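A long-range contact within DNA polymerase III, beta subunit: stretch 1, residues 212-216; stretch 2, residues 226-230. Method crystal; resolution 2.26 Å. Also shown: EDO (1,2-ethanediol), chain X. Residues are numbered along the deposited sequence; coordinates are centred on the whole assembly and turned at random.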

# COMPACT_ATOMS: atom_id res chain seq x y z
N ASP B 212 -18.38 13.79 -17.05
CA ASP B 212 -19.22 13.56 -18.23
C ASP B 212 -20.32 12.49 -18.00
O ASP B 212 -21.18 12.32 -18.86
CB ASP B 212 -18.30 13.12 -19.39
N GLU B 213 -20.25 11.73 -16.89
CA GLU B 213 -21.19 10.67 -16.56
C GLU B 213 -22.03 11.12 -15.38
O GLU B 213 -21.53 11.84 -14.53
CB GLU B 213 -20.46 9.36 -16.23
CG GLU B 213 -19.95 8.59 -17.44
CD GLU B 213 -19.36 7.24 -17.10
OE1 GLU B 213 -18.19 7.20 -16.63
OE2 GLU B 213 -20.06 6.21 -17.28
N ASP B 214 -23.29 10.69 -15.30
CA ASP B 214 -24.20 11.11 -14.23
C ASP B 214 -24.65 9.99 -13.29
O ASP B 214 -24.66 8.81 -13.65
CB ASP B 214 -25.43 11.77 -14.86
CG ASP B 214 -25.13 13.14 -15.44
OD1 ASP B 214 -24.43 13.93 -14.77
OD2 ASP B 214 -25.63 13.43 -16.54
N VAL B 215 -25.09 10.40 -12.12
CA VAL B 215 -25.67 9.57 -11.07
C VAL B 215 -27.12 10.03 -10.87
O VAL B 215 -27.37 11.23 -10.68
CB VAL B 215 -24.87 9.62 -9.72
CG1 VAL B 215 -25.42 8.61 -8.71
CG2 VAL B 215 -23.39 9.31 -9.98
N VAL B 216 -28.07 9.09 -10.89
CA VAL B 216 -29.48 9.45 -10.63
C VAL B 216 -29.77 9.04 -9.18
O VAL B 216 -29.46 7.92 -8.76
CB VAL B 216 -30.47 8.84 -11.66
CG1 VAL B 216 -31.91 9.30 -11.37
CG2 VAL B 216 -30.08 9.23 -13.08
N PHE B 226 -29.05 5.28 -5.45
CA PHE B 226 -28.08 5.83 -6.39
C PHE B 226 -28.02 4.92 -7.58
O PHE B 226 -27.80 3.73 -7.41
CB PHE B 226 -26.67 5.92 -5.76
CG PHE B 226 -26.55 6.74 -4.51
CD1 PHE B 226 -26.80 6.18 -3.26
CD2 PHE B 226 -26.13 8.06 -4.57
CE1 PHE B 226 -26.68 6.95 -2.10
CE2 PHE B 226 -26.00 8.82 -3.42
CZ PHE B 226 -26.29 8.26 -2.19
N GLU B 227 -28.23 5.45 -8.80
CA GLU B 227 -28.09 4.66 -10.03
C GLU B 227 -27.01 5.27 -10.90
O GLU B 227 -27.00 6.47 -11.09
CB GLU B 227 -29.38 4.58 -10.84
CG GLU B 227 -30.65 4.33 -10.08
CD GLU B 227 -31.76 4.07 -11.07
OE1 GLU B 227 -31.95 4.91 -11.98
OE2 GLU B 227 -32.34 2.96 -11.03
N PHE B 228 -26.14 4.44 -11.41
CA PHE B 228 -25.05 4.83 -12.29
C PHE B 228 -24.61 3.60 -13.04
O PHE B 228 -24.51 2.53 -12.44
CB PHE B 228 -23.89 5.50 -11.50
CG PHE B 228 -23.24 4.63 -10.45
CD1 PHE B 228 -23.86 4.41 -9.22
CD2 PHE B 228 -22.03 3.99 -10.71
CE1 PHE B 228 -23.28 3.57 -8.26
CE2 PHE B 228 -21.44 3.16 -9.74
CZ PHE B 228 -22.06 2.97 -8.52
N GLU B 229 -24.39 3.76 -14.36
CA GLU B 229 -23.97 2.71 -15.31
C GLU B 229 -24.93 1.52 -15.18
O GLU B 229 -26.12 1.74 -15.42
CB GLU B 229 -22.48 2.34 -15.10
CG GLU B 229 -21.57 3.57 -15.09
CD GLU B 229 -20.11 3.37 -14.71
OE1 GLU B 229 -19.78 2.37 -14.02
OE2 GLU B 229 -19.31 4.26 -15.06
N ASN B 230 -24.49 0.34 -14.73
CA ASN B 230 -25.41 -0.81 -14.60
C ASN B 230 -25.59 -1.23 -13.15
O ASN B 230 -25.95 -2.38 -12.88
CB ASN B 230 -24.89 -1.98 -15.45
CG ASN B 230 -25.21 -1.81 -16.91
OD1 ASN B 230 -26.37 -1.97 -17.35
ND2 ASN B 230 -24.20 -1.41 -17.67
C1 EDO X . -30.09 -1.97 -12.95
O1 EDO X . -28.99 -1.12 -12.60
C2 EDO X . -30.50 -2.84 -11.76
O2 EDO X . -29.33 -3.32 -11.07

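Antiparallel strands are held together first by their backbones, and the side chains then adapt to the two faces that the backbone creates. The contact between residues 212-216 and 226-230 of this DNA polymerase III beta subunit is a compact example. Residues 214-216 and 226-228 are both extended, and their axes approach to 4.7 Å with an angle of 143° between their N-to-C directions, antiparallel but well short of straight opposition.

The register is fixed by one residue pair. Val216 and Glu227 face each other with their CA atoms 5.0 Å apart and exchange two hydrogen bonds: Val216 N donates to Glu227 O at 2.8 Å, and Glu227 N donates to Val216 O, also at 2.8 Å. The N-H...O angles, 163° and 160°, are nearly equal, so the small ring closed by this pair is well formed on both sides. The same two carbonyls also receive CA-H...O contacts, from Val215 CA to Glu227 O at 3.4 Å and from Phe226 CA to Val216 O at 3.4 Å. Each acceptor therefore meets an amide and the alpha carbon of the residue before it, an economy typical of antiparallel sheets. Beyond this pair the ladder does not continue into the loop residues: no further backbone hydrogen bond joins the two stretches.

Alternation along the strands sorts the side chains. Val216 and Glu227 project from the same face of the sheet, and their side chains approach to 4.2 Å between Val216 CB and Glu227 OE1. This face is partly exposed, which suits the mixed pair: the branched valine favours an extended backbone, while the glutamate side chain stands out from the sheet beside the valine, and its OE2 is hydrogen-bonded elsewhere in the structure.

Val215, Phe226 and Phe228 are buried, and here the contact is apolar. Val215 CG1 lies 4.2 Å from Phe226 CB and also 4.4 Å from Phe228 CB, while Val215 CG2 lies 4.1 Å from Phe228 CB. Val215 CG1 also sits at the edge of the Phe226 ring, near its plane. Phe228, with chi1 in the p well, leads the end of its side chain away from stretch 1, so its CB rather than its ring meets the valine. Val215, short and branched, packs across from both phenylalanines and touches their CB atoms near the backbone. In all, 313 Å² of surface is buried between the stretches, counting both sides.

Where the strands give way to loop, the contact ceases to be favourable in every detail. Glu213 OE2 and Glu229 OE2 come within 3.0 Å of each other; both are acceptors of like charge, and no hydrogen bond joins them. Glu229 OE2 is hydrogen-bonded elsewhere in the structure. The general principle is plain: paired amides set the register, buried apolar groups pack against it, and the fringe may tolerate an awkward encounter.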